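Local atomic coordinates of F5/8 type C domain protein (PDB entry 4ZRX), a protein that probably hydrolyses terminal alpha-L-fucose linkages in glycans, joining a TIM-barrel glycoside hydrolase region to an F5/8 type C domain. Residues K304-L308 and K309-D313; A340-K343 and R344-F348. One frame throughout, in Å; residues are numbered along the deposited sequence.

Interaction 1 is the start of helix 308-316 with the loop leading into it, and interaction 2 is about two and a half turns of helix 339-356; they come one after the other along the chain, with centres about 10 Å apart. They touch directly. Arg344 NH1 lies 2.7 Å from Lys306 O, probably a hydrogen bond, so a side chain of interaction 2 probably steadies the loop backbone of interaction 1. Further along, Leu308 CD1 packs 3.5 Å from Phe348 CA, and Phe348 CE1 comes within 3.6 Å of Leu311 O. Both lie within the alpha-L-fucosidase family region, and their contact ties one helix to the next.

Interaction 1 of 2, residues K304-L308 and K309-D313; sequences KVKSL and KHLSD
The imidazole of His310 carries the aliphatic chain of Lys306 over one face: Lys306 CD sits 4.0 Å from the ring centroid and 26° off the normal, a CH-pi contact shifted toward the rim. Further along the chain, Lys306 CE comes 3.6 Å from His310 CE1. At the ring edge, in its plane, a water lies 2.8 Å from His310 ND1, and the same water accepts a 3.0 Å hydrogen bond from Ser307 N. Lys306 bends only at its last torsion, and its ammonium turns to the carbonyl oxygen of Ser290 rather than to the ring. An alanine here, lacking those methylenes and the ammonium, would probably let the ring turn more easily and leave the Ser290 carbonyl without that partner.

Ser307 is the N-cap of helix 308-316. A chi1 of 68° turns its OG back over the helix start, where it accepts from His310 N at 2.9 Å with an N-H...O angle of 159°, and OG also bonds to Glu465. A capping box would close the reverse link by a direct bond from the His310 side chain to Ser307 N; here the water makes that connection. The first helical bonds follow at once, Leu311 N to Ser307 O and Ser312 N to Leu308 O, both 2.9 Å. Leu311, meanwhile, brings CD2 beside Lys306 CB.

In the first turn Lys309 runs out and bends at its end to put NZ 2.8 Å from OD2 of Asp313, one turn on, a salt bridge on the syn lone pair. The other carboxylate oxygen of Asp313, OD1, forms a salt bridge with Arg430.

Interaction 2 of 2, residues A340-K343 and R344-F348; sequences ADIK and RLKEF
Lys346 runs alongside Ile342, its extended chain bringing CE 3.6 Å from Ile342 CG2. One residue on, Lys343 slants across Glu347: its CE comes 3.7 Å from Glu347 OE2, while Lys343 NZ stays 4.9 Å from that oxygen, too far for a salt bridge, though the opposite charges probably attract weakly.

The carboxylate is gripped instead through its other oxygen. Arg344 folds at chi2 (60°) and chi3 (34°), which swings NE round to Glu347 OE1 at 2.8 Å, a salt bridge one turn along the helix. The oxygen lies close to the guanidinium plane, whereas the donor meets it on the syn side, 33° out of the carboxylate plane. The guanidinium has a second task, since NH1 reaches the carbonyl oxygen of Lys306.

Behind these side chains run the i to i+4 backbone bonds, from Arg344 N to Ala340 O (3.1 Å) on to Glu347 N to Lys343 O (3.0 Å). Outward again, Asp341 forms a salt bridge with Arg292, and Ile342 and Leu345 pack on helix 77-86. The spacing is that of i to i+3 and i to i+4 pairing on an alpha helix, here one that follows barrel strand 324-328, as the outer helices of a TIM barrel do.

Interaction 1 of 2, residues K304-L308 and K309-D313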
ATOM      1  N   LYS A 304      -3.454 -14.788  -5.805  1.00 24.03           N
ATOM      2  CA  LYS A 304      -2.380 -13.847  -5.559  1.00 23.05           C
ATOM      3  C   LYS A 304      -2.850 -12.657  -4.732  1.00 21.56           C
ATOM      4  O   LYS A 304      -2.227 -11.592  -4.747  1.00 21.42           O
ATOM      5  CB  LYS A 304      -1.789 -13.369  -6.870  1.00 24.94           C
ATOM      6  CG  LYS A 304      -1.254 -14.529  -7.685  1.00 28.49           C
ATOM      7  CD  LYS A 304      -0.675 -14.059  -8.968  1.00 31.75           C
ATOM      8  CE  LYS A 304      -0.212 -15.292  -9.784  1.00 37.01           C
ATOM      9  NZ  LYS A 304       0.946 -14.826 -10.560  1.00 41.07           N
ATOM     10  N   VAL A 305      -3.944 -12.836  -4.009  1.00 21.07           N
ATOM     11  CA  VAL A 305      -4.370 -11.835  -3.040  1.00 19.38           C
ATOM     12  C   VAL A 305      -3.245 -11.742  -1.995  1.00 19.48           C
ATOM     13  O   VAL A 305      -2.696 -12.751  -1.509  1.00 19.24           O
ATOM     14  CB  VAL A 305      -5.693 -12.225  -2.416  1.00 20.26           C
ATOM     15  CG1 VAL A 305      -6.054 -11.336  -1.267  1.00 21.18           C
ATOM     16  CG2 VAL A 305      -6.799 -12.287  -3.436  1.00 20.79           C
ATOM     17  N   LYS A 306      -2.884 -10.530  -1.623  1.00 17.39           N
ATOM     18  CA  LYS A 306      -1.754 -10.312  -0.725  1.00 17.20           C
ATOM     19  C   LYS A 306      -1.984 -10.986   0.607  1.00 17.93           C
ATOM     20  O   LYS A 306      -3.140 -11.076   1.120  1.00 17.16           O
ATOM     21  CB  LYS A 306      -1.531  -8.802  -0.552  1.00 16.91           C
ATOM     22  CG  LYS A 306      -0.873  -8.147  -1.733  1.00 17.19           C
ATOM     23  CD  LYS A 306      -0.736  -6.669  -1.445  1.00 17.20           C
ATOM     24  CE  LYS A 306       0.087  -5.947  -2.458  1.00 17.95           C
ATOM     25  NZ  LYS A 306      -0.465  -6.009  -3.812  1.00 18.15           N
ATOM     26  N   SER A 307      -0.902 -11.500   1.191  1.00 18.25           N
ATOM     27  CA  SER A 307      -0.996 -12.254   2.438  1.00 18.81           C
ATOM     28  C   SER A 307      -1.385 -11.387   3.599  1.00 18.97           C
ATOM     29  O   SER A 307      -1.207 -10.154   3.543  1.00 17.47           O
ATOM     30  CB  SER A 307       0.353 -12.874   2.801  1.00 19.51           C
ATOM     31  OG  SER A 307       1.317 -11.923   3.140  1.00 19.09           O
ATOM     32  N   LEU A 308      -1.875 -12.015   4.661  1.00 19.07           N
ATOM     33  CA  LEU A 308      -2.168 -11.245   5.876  1.00 19.54           C
ATOM     34  C   LEU A 308      -0.968 -10.513   6.403  1.00 19.17           C
ATOM     35  O   LEU A 308      -1.091  -9.329   6.807  1.00 17.70           O
ATOM     36  CB  LEU A 308      -2.758 -12.120   6.958  1.00 19.77           C
ATOM     37  CG  LEU A 308      -3.092 -11.476   8.290  1.00 20.66           C
ATOM     38  CD1 LEU A 308      -4.075 -10.340   8.113  1.00 20.49           C
ATOM     39  CD2 LEU A 308      -3.638 -12.523   9.233  1.00 22.56           C
ATOM     40  N   LYS A 309       0.174 -11.205   6.430  1.00 20.62           N
ATOM     41  CA  LYS A 309       1.410 -10.518   6.851  1.00 21.39           C
ATOM     42  C   LYS A 309       1.747  -9.305   6.004  1.00 20.24           C
ATOM     43  O   LYS A 309       2.098  -8.258   6.506  1.00 18.26           O
ATOM     44  CB  LYS A 309       2.626 -11.428   6.877  1.00 23.08           C
ATOM     45  CG  LYS A 309       3.864 -10.675   7.458  1.00 24.99           C
ATOM     46  CD  LYS A 309       5.020 -11.567   7.669  1.00 28.42           C
ATOM     47  CE  LYS A 309       6.126 -10.822   8.305  1.00 28.14           C
ATOM     48  NZ  LYS A 309       6.707  -9.844   7.383  1.00 28.26           N
ATOM     49  N   HIS A 310       1.616  -9.432   4.691  1.00 19.18           N
ATOM     50  CA  HIS A 310       1.919  -8.302   3.823  1.00 18.50           C
ATOM     51  C   HIS A 310       0.960  -7.149   4.058  1.00 17.05           C
ATOM     52  O   HIS A 310       1.363  -5.963   4.115  1.00 15.96           O
ATOM     53  CB  HIS A 310       1.847  -8.790   2.377  1.00 19.48           C
ATOM     54  CG  HIS A 310       2.368  -7.834   1.364  1.00 20.41           C
ATOM     55  ND1 HIS A 310       2.418  -8.174   0.020  1.00 22.86           N
ATOM     56  CD2 HIS A 310       2.954  -6.623   1.460  1.00 21.06           C
ATOM     57  CE1 HIS A 310       2.958  -7.178  -0.663  1.00 21.71           C
ATOM     58  NE2 HIS A 310       3.263  -6.216   0.179  1.00 21.24           N
ATOM     59  N   LEU A 311      -0.342  -7.437   4.204  1.00 16.91           N
ATOM     60  CA  LEU A 311      -1.302  -6.370   4.464  1.00 16.70           C
ATOM     61  C   LEU A 311      -1.045  -5.685   5.810  1.00 16.24           C
ATOM     62  O   LEU A 311      -1.091  -4.455   5.926  1.00 15.79           O
ATOM     63  CB  LEU A 311      -2.745  -6.905   4.418  1.00 17.01           C
ATOM     64  CG  LEU A 311      -3.167  -7.338   3.008  1.00 17.82           C
ATOM     65  CD1 LEU A 311      -4.564  -7.926   3.123  1.00 18.53           C
ATOM     66  CD2 LEU A 311      -3.271  -6.154   2.067  1.00 17.91           C
ATOM     67  N   SER A 312      -0.703  -6.491   6.815  1.00 17.05           N
ATOM     68  CA  SER A 312      -0.310  -5.933   8.103  1.00 17.40           C
ATOM     69  C   SER A 312       0.912  -5.046   7.989  1.00 16.11           C
ATOM     70  O   SER A 312       0.937  -3.893   8.516  1.00 16.24           O
ATOM     71  CB  SER A 312      -0.037  -7.082   9.100  1.00 19.17           C
ATOM     72  OG  SER A 312       0.498  -6.559  10.301  1.00 23.30           O
ATOM     73  N   ASP A 313       1.907  -5.502   7.252  1.00 16.26           N
ATOM     74  CA  ASP A 313       3.114  -4.698   7.042  1.00 16.46           C
ATOM     75  C   ASP A 313       2.779  -3.422   6.319  1.00 16.34           C
ATOM     76  O   ASP A 313       3.305  -2.341   6.668  1.00 15.25           O
ATOM     77  CB  ASP A 313       4.232  -5.444   6.345  1.00 18.36           C
ATOM     78  CG  ASP A 313       4.834  -6.586   7.209  1.00 20.75           C
ATOM     79  OD1 ASP A 313       4.780  -6.579   8.472  1.00 23.50           O
ATOM     80  OD2 ASP A 313       5.368  -7.507   6.562  1.00 22.83           O
TER
HETATM   81  O   HOH W   1       1.654 -10.878  -0.329  1.00 25.22           O

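Interaction 2 of 2, residues A340-K343 and R344-F348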
ATOM      1  N   ALA A 340     -12.137 -14.834  -2.147  1.00 22.52           N
ATOM      2  CA  ALA A 340     -10.780 -14.818  -1.629  1.00 22.80           C
ATOM      3  C   ALA A 340     -10.486 -13.467  -0.936  1.00 21.07           C
ATOM      4  O   ALA A 340      -9.944 -13.455   0.158  1.00 21.60           O
ATOM      5  CB  ALA A 340      -9.712 -15.085  -2.732  1.00 22.75           C
ATOM      6  N   ASP A 341     -10.829 -12.378  -1.610  1.00 20.42           N
ATOM      7  CA  ASP A 341     -10.652 -10.988  -1.069  1.00 19.14           C
ATOM      8  C   ASP A 341     -11.470 -10.829   0.216  1.00 19.56           C
ATOM      9  O   ASP A 341     -10.973 -10.274   1.194  1.00 19.02           O
ATOM     10  CB  ASP A 341     -11.057  -9.948  -2.084  1.00 19.90           C
ATOM     11  CG  ASP A 341     -10.418 -10.189  -3.523  1.00 22.98           C
ATOM     12  OD1 ASP A 341     -10.348 -11.359  -4.048  1.00 24.32           O
ATOM     13  OD2 ASP A 341      -9.981  -9.191  -4.130  1.00 23.71           O
ATOM     14  N   ILE A 342     -12.709 -11.337   0.233  1.00 19.73           N
ATOM     15  CA  ILE A 342     -13.553 -11.247   1.423  1.00 20.67           C
ATOM     16  C   ILE A 342     -12.878 -11.912   2.620  1.00 20.65           C
ATOM     17  O   ILE A 342     -12.771 -11.327   3.704  1.00 20.76           O
ATOM     18  CB  ILE A 342     -14.936 -11.847   1.194  1.00 22.76           C
ATOM     19  CG1 ILE A 342     -15.760 -11.011   0.203  1.00 23.17           C
ATOM     20  CG2 ILE A 342     -15.669 -11.971   2.527  1.00 24.35           C
ATOM     21  CD1 ILE A 342     -16.990 -11.698  -0.330  1.00 24.82           C
ATOM     22  N   LYS A 343     -12.396 -13.125   2.412  1.00 21.09           N
ATOM     23  CA  LYS A 343     -11.805 -13.865   3.495  1.00 22.40           C
ATOM     24  C   LYS A 343     -10.564 -13.136   4.015  1.00 20.29           C
ATOM     25  O   LYS A 343     -10.355 -13.062   5.223  1.00 19.57           O
ATOM     26  CB  LYS A 343     -11.429 -15.267   3.042  1.00 25.37           C
ATOM     27  CG  LYS A 343     -11.013 -16.194   4.157  1.00 30.29           C
ATOM     28  CD  LYS A 343     -10.770 -17.571   3.615  1.00 34.60           C
ATOM     29  CE  LYS A 343     -10.275 -18.468   4.725  1.00 39.82           C
ATOM     30  NZ  LYS A 343     -10.398 -19.861   4.329  1.00 44.29           N
ATOM     31  N   ARG A 344      -9.736 -12.651   3.103  1.00 19.60           N
ATOM     32  CA  ARG A 344      -8.524 -11.967   3.494  1.00 18.65           C
ATOM     33  C   ARG A 344      -8.807 -10.601   4.202  1.00 18.45           C
ATOM     34  O   ARG A 344      -8.110 -10.249   5.178  1.00 17.55           O
ATOM     35  CB  ARG A 344      -7.590 -11.793   2.292  1.00 19.28           C
ATOM     36  CG  ARG A 344      -6.304 -11.105   2.623  1.00 18.92           C
ATOM     37  CD  ARG A 344      -5.417 -11.814   3.673  1.00 20.42           C
ATOM     38  NE  ARG A 344      -5.501 -13.263   3.605  1.00 22.58           N
ATOM     39  CZ  ARG A 344      -4.995 -14.013   2.637  1.00 23.79           C
ATOM     40  NH1 ARG A 344      -4.346 -13.489   1.595  1.00 23.59           N
ATOM     41  NH2 ARG A 344      -5.169 -15.350   2.712  1.00 26.22           N
ATOM     42  N   LEU A 345      -9.827  -9.899   3.769  1.00 17.86           N
ATOM     43  CA  LEU A 345     -10.237  -8.667   4.432  1.00 18.78           C
ATOM     44  C   LEU A 345     -10.725  -8.909   5.841  1.00 19.65           C
ATOM     45  O   LEU A 345     -10.432  -8.126   6.734  1.00 19.23           O
ATOM     46  CB  LEU A 345     -11.308  -7.931   3.632  1.00 18.95           C
ATOM     47  CG  LEU A 345     -10.826  -7.262   2.338  1.00 19.46           C
ATOM     48  CD1 LEU A 345     -11.989  -6.703   1.569  1.00 20.39           C
ATOM     49  CD2 LEU A 345      -9.802  -6.155   2.650  1.00 20.13           C
ATOM     50  N   LYS A 346     -11.472 -10.011   6.028  1.00 20.57           N
ATOM     51  CA  LYS A 346     -11.930 -10.403   7.359  1.00 22.75           C
ATOM     52  C   LYS A 346     -10.740 -10.743   8.258  1.00 21.51           C
ATOM     53  O   LYS A 346     -10.687 -10.330   9.419  1.00 20.71           O
ATOM     54  CB  LYS A 346     -12.853 -11.614   7.289  1.00 26.29           C
ATOM     55  CG  LYS A 346     -14.176 -11.235   6.652  1.00 31.16           C
ATOM     56  CD  LYS A 346     -15.184 -12.397   6.601  1.00 36.55           C
ATOM     57  CE  LYS A 346     -16.486 -11.945   6.009  1.00 40.40           C
ATOM     58  NZ  LYS A 346     -17.263 -13.120   5.578  1.00 44.53           N
ATOM     59  N   GLU A 347      -9.815 -11.509   7.722  1.00 20.86           N
ATOM     60  CA  GLU A 347      -8.569 -11.837   8.457  1.00 21.45           C
ATOM     61  C   GLU A 347      -7.804 -10.590   8.877  1.00 19.58           C
ATOM     62  O   GLU A 347      -7.280 -10.529   9.976  1.00 19.82           O
ATOM     63  CB  GLU A 347      -7.669 -12.735   7.655  1.00 22.03           C
ATOM     64  CG  GLU A 347      -8.227 -14.170   7.525  1.00 24.20           C
ATOM     65  CD  GLU A 347      -7.477 -15.006   6.482  1.00 26.20           C
ATOM     66  OE1 GLU A 347      -6.469 -14.515   5.878  1.00 24.78           O
ATOM     67  OE2 GLU A 347      -7.887 -16.197   6.301  1.00 29.74           O
ATOM     68  N   PHE A 348      -7.725  -9.615   7.974  1.00 18.74           N
ATOM     69  CA  PHE A 348      -6.998  -8.386   8.221  1.00 18.10           C
ATOM     70  C   PHE A 348      -7.721  -7.579   9.284  1.00 18.27           C
ATOM     71  O   PHE A 348      -7.103  -7.040  10.202  1.00 18.04           O
ATOM     72  CB  PHE A 348      -6.860  -7.691   6.885  1.00 17.30           C
ATOM     73  CG  PHE A 348      -6.104  -6.375   6.868  1.00 17.17           C
ATOM     74  CD1 PHE A 348      -4.987  -6.129   7.682  1.00 17.56           C
ATOM     75  CD2 PHE A 348      -6.456  -5.405   5.923  1.00 17.34           C
ATOM     76  CE1 PHE A 348      -4.294  -4.953   7.586  1.00 17.34           C
ATOM     77  CE2 PHE A 348      -5.790  -4.195   5.849  1.00 17.05           C
ATOM     78  CZ  PHE A 348      -4.678  -3.962   6.668  1.00 16.82           C
TER